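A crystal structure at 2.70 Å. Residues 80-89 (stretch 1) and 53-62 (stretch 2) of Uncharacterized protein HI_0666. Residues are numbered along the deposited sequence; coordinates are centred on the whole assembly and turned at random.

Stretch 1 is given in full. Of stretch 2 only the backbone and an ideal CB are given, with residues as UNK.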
# COMPACT_ATOMS: atom_id res chain seq x y z
N ASP A 80 14.75 -0.09 -2.20
CA ASP A 80 14.31 1.30 -2.22
C ASP A 80 13.18 1.57 -1.21
O ASP A 80 13.35 2.42 -0.34
CB ASP A 80 13.89 1.65 -3.67
CG ASP A 80 13.70 3.15 -3.91
OD1 ASP A 80 13.03 3.51 -4.92
OD2 ASP A 80 14.23 3.96 -3.13
N GLU A 81 12.06 0.85 -1.34
CA GLU A 81 10.80 1.11 -0.62
C GLU A 81 9.77 1.86 -1.42
O GLU A 81 8.58 1.62 -1.26
CB GLU A 81 10.98 1.81 0.71
CG GLU A 81 11.54 0.87 1.76
CD GLU A 81 11.02 1.19 3.13
OE1 GLU A 81 10.73 0.24 3.88
OE2 GLU A 81 10.88 2.40 3.41
N SER A 82 10.21 2.78 -2.27
CA SER A 82 9.36 3.27 -3.33
C SER A 82 9.18 2.19 -4.38
O SER A 82 8.17 2.16 -5.09
CB SER A 82 9.98 4.50 -3.97
OG SER A 82 10.13 5.52 -3.01
N ASP A 83 10.15 1.28 -4.47
CA ASP A 83 10.10 0.20 -5.47
C ASP A 83 9.05 -0.79 -5.10
O ASP A 83 8.36 -1.31 -5.96
CB ASP A 83 11.45 -0.49 -5.61
CG ASP A 83 12.41 0.31 -6.47
OD1 ASP A 83 11.90 1.04 -7.37
OD2 ASP A 83 13.64 0.23 -6.23
N MET A 84 8.93 -1.02 -3.80
CA MET A 84 7.88 -1.83 -3.22
C MET A 84 6.50 -1.21 -3.30
O MET A 84 5.56 -1.89 -3.70
CB MET A 84 8.27 -2.20 -1.80
CG MET A 84 9.31 -3.30 -1.89
SD MET A 84 9.90 -3.95 -0.37
CE MET A 84 8.45 -4.46 0.52
N PHE A 85 6.38 0.07 -2.97
CA PHE A 85 5.11 0.76 -3.11
C PHE A 85 4.72 0.77 -4.57
O PHE A 85 3.55 0.72 -4.89
CB PHE A 85 5.19 2.21 -2.57
CG PHE A 85 3.88 2.97 -2.67
CD1 PHE A 85 2.82 2.65 -1.84
CD2 PHE A 85 3.71 3.97 -3.58
CE1 PHE A 85 1.62 3.32 -1.92
CE2 PHE A 85 2.50 4.66 -3.65
CZ PHE A 85 1.45 4.34 -2.81
N ARG A 86 5.69 0.84 -5.46
CA ARG A 86 5.35 0.83 -6.88
C ARG A 86 4.80 -0.56 -7.26
O ARG A 86 3.81 -0.68 -7.95
CB ARG A 86 6.56 1.20 -7.73
CG ARG A 86 6.24 1.88 -9.06
CD ARG A 86 7.50 2.19 -9.90
NE ARG A 86 8.74 2.38 -9.12
CZ ARG A 86 9.02 3.42 -8.33
NH1 ARG A 86 8.16 4.42 -8.17
NH2 ARG A 86 10.18 3.45 -7.67
N PHE A 87 5.42 -1.62 -6.76
CA PHE A 87 4.97 -2.95 -7.07
C PHE A 87 3.55 -3.11 -6.56
O PHE A 87 2.64 -3.52 -7.30
CB PHE A 87 5.85 -3.97 -6.41
CG PHE A 87 5.31 -5.35 -6.51
CD1 PHE A 87 5.73 -6.19 -7.51
CD2 PHE A 87 4.37 -5.79 -5.61
CE1 PHE A 87 5.21 -7.47 -7.61
CE2 PHE A 87 3.84 -7.07 -5.70
CZ PHE A 87 4.26 -7.90 -6.71
N LEU A 88 3.32 -2.74 -5.31
CA LEU A 88 1.95 -2.78 -4.78
C LEU A 88 0.97 -2.12 -5.75
O LEU A 88 -0.08 -2.67 -6.01
CB LEU A 88 1.84 -2.16 -3.37
CG LEU A 88 2.63 -3.03 -2.38
CD1 LEU A 88 2.65 -2.38 -1.01
CD2 LEU A 88 2.09 -4.45 -2.34
N LEU A 89 1.35 -0.97 -6.30
CA LEU A 89 0.47 -0.23 -7.21
C LEU A 89 0.34 -0.90 -8.56
O LEU A 89 -0.75 -0.94 -9.12
CB LEU A 89 0.96 1.18 -7.40
CG LEU A 89 0.79 2.14 -6.24
CD1 LEU A 89 1.45 3.48 -6.61
CD2 LEU A 89 -0.68 2.34 -5.97
N UNK A 53 4.13 6.92 8.23
CA UNK A 53 5.46 6.40 8.55
C UNK A 53 6.47 6.90 7.53
O UNK A 53 6.11 7.34 6.43
CB UNK A 53 5.45 4.87 8.59
N UNK A 54 7.74 6.89 7.91
CA UNK A 54 8.78 7.31 6.98
C UNK A 54 9.27 6.10 6.20
O UNK A 54 10.07 6.23 5.29
CB UNK A 54 9.94 7.99 7.72
N UNK A 55 8.82 4.91 6.57
CA UNK A 55 9.11 3.75 5.76
C UNK A 55 7.91 2.85 5.67
O UNK A 55 7.13 2.73 6.63
CB UNK A 55 10.31 2.98 6.32
N UNK A 56 7.81 2.20 4.52
CA UNK A 56 6.67 1.41 4.16
C UNK A 56 6.21 0.52 5.33
O UNK A 56 6.88 -0.40 5.79
CB UNK A 56 7.00 0.56 2.93
N UNK A 57 5.02 0.82 5.81
CA UNK A 57 4.39 -0.03 6.79
C UNK A 57 4.77 -1.51 6.61
O UNK A 57 4.54 -2.10 5.58
CB UNK A 57 2.87 0.14 6.71
N UNK A 58 5.35 -2.11 7.63
CA UNK A 58 5.60 -3.56 7.61
C UNK A 58 4.48 -4.42 7.05
O UNK A 58 4.75 -5.40 6.34
CB UNK A 58 5.90 -4.03 9.03
N UNK A 59 3.23 -4.09 7.37
CA UNK A 59 2.13 -4.89 6.89
C UNK A 59 2.09 -4.87 5.36
O UNK A 59 1.98 -5.94 4.71
CB UNK A 59 0.81 -4.39 7.48
N UNK A 60 2.18 -3.68 4.77
CA UNK A 60 2.13 -3.56 3.32
C UNK A 60 3.42 -4.10 2.69
O UNK A 60 3.40 -4.77 1.68
CB UNK A 60 1.91 -2.10 2.91
N UNK A 61 4.57 -3.84 3.28
CA UNK A 61 5.78 -4.46 2.73
C UNK A 61 5.63 -5.97 2.73
O UNK A 61 6.20 -6.63 1.89
CB UNK A 61 7.02 -4.05 3.53
N UNK A 62 4.90 -6.52 3.70
CA UNK A 62 4.74 -8.00 3.79
C UNK A 62 3.95 -8.61 2.61
O UNK A 62 4.07 -9.79 2.34
CB UNK A 62 4.03 -8.36 5.10

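Position 53 has an extended backbone (phi/psi -151/159), and its ideal CB has no atom of stretch 1 within 5.5 Å, so the contact sets no preference. The residue is Ser53, whose OG donates a hydrogen bond to the backbone O of position 55 at 2.9 Å, a short local link.

At position 54 CA-to-CB points away from stretch 1 into open space; a polar residue is plausible, though many would fit. It is Asp54.

Position 55 is more constrained. Its CA-to-CB bond runs sideways, yet the ideal CB lies only 3.0 Å from Glu81 OE2. A carboxylate so close discourages an acidic group, while small or polar side chains seem reasonable. The residue is Thr55, in the p rotamer; its CB sits 3.1 Å from Glu81 OE2, a close contact rather than a hydrogen bond.

Position 56 faces stretch 1 directly, and its CA is 6.3 Å from the CA of Glu81. Its backbone N donates a hydrogen bond to Glu81 OE2 (3.3 Å, N-H...acceptor angle 151°), an interaction open to any residue but proline, which lacks the amide hydrogen. CB points toward stretch 1, with Glu81 OE1 3.9 Å away and the aliphatic part of Met84 within reach of a longer side chain. Leucine, isoleucine or methionine would suit. Leu56 (chi1 t, chi2 p) brings CD2 to 3.8 Å from Met84 CB, adding an apolar contact beside the polar one.

Position 57 points away, so stretch 1 leaves its side chain undetermined. It is Phe57, the N-cap residue, whose O accepts the backbone hydrogen bond from the backbone N of position 61 at 2.9 Å.

Position 58 also points away. Its phi of -42° and place at the start of a helix are compatible with proline, among others; Pro58 occupies it.

Position 59 is out of reach, and nothing in stretch 1 selects its side chain. It is Tyr59.

At position 60 CB is directed sideways, 4.0 Å from Leu88 CD1, favouring an aliphatic or aromatic group. Phe60 keeps this, with Leu88 CD1 oblique to its ring; the same methyl carbon is 3.7 Å from the backbone atom Phe60 O.

Position 61 has the tightest apolar approach: the ideal CB is 3.4 Å from Met84 CE. A small residue, alanine or perhaps serine, is the simplest choice. Ala61 keeps that distance.

Position 62 points away, leaving polar and small residues among the options. In Ser62, OG donates a hydrogen bond to Tyr59 O at 2.5 Å.

Stretch 2 53-62: SDTLFPYFAS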
# COMPACT_ATOMS: atom_id res chain seq x y z
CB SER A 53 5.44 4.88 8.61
OG SER A 53 6.68 4.35 9.02
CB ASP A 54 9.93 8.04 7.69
CG ASP A 54 10.60 7.20 8.77
OD1 ASP A 54 10.15 6.05 9.01
OD2 ASP A 54 11.59 7.70 9.36
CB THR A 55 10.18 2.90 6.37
OG1 THR A 55 9.67 2.42 7.60
CG2 THR A 55 11.47 3.69 6.58
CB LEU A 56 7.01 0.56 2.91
CG LEU A 56 5.88 -0.35 2.42
CD1 LEU A 56 4.69 0.46 1.91
CD2 LEU A 56 6.39 -1.30 1.37
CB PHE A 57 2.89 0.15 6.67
CG PHE A 57 2.44 1.58 6.84
CD1 PHE A 57 2.48 2.18 8.07
CD2 PHE A 57 2.02 2.32 5.77
CE1 PHE A 57 2.08 3.48 8.24
CE2 PHE A 57 1.61 3.62 5.93
CZ PHE A 57 1.65 4.21 7.17
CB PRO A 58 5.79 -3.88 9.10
CG PRO A 58 6.46 -2.65 9.64
CD PRO A 58 5.82 -1.50 8.88
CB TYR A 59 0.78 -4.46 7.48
CG TYR A 59 -0.31 -5.32 6.93
CD1 TYR A 59 -0.45 -6.63 7.37
CD2 TYR A 59 -1.12 -4.88 5.88
CE1 TYR A 59 -1.41 -7.48 6.83
CE2 TYR A 59 -2.09 -5.72 5.32
CZ TYR A 59 -2.22 -7.02 5.81
OH TYR A 59 -3.15 -7.88 5.30
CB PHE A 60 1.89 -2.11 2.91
CG PHE A 60 0.47 -1.65 3.09
CD1 PHE A 60 -0.50 -1.95 2.14
CD2 PHE A 60 0.11 -0.89 4.18
CE1 PHE A 60 -1.83 -1.51 2.31
CE2 PHE A 60 -1.22 -0.44 4.35
CZ PHE A 60 -2.19 -0.75 3.42
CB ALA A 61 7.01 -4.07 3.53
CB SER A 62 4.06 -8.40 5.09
OG SER A 62 2.63 -8.39 4.92
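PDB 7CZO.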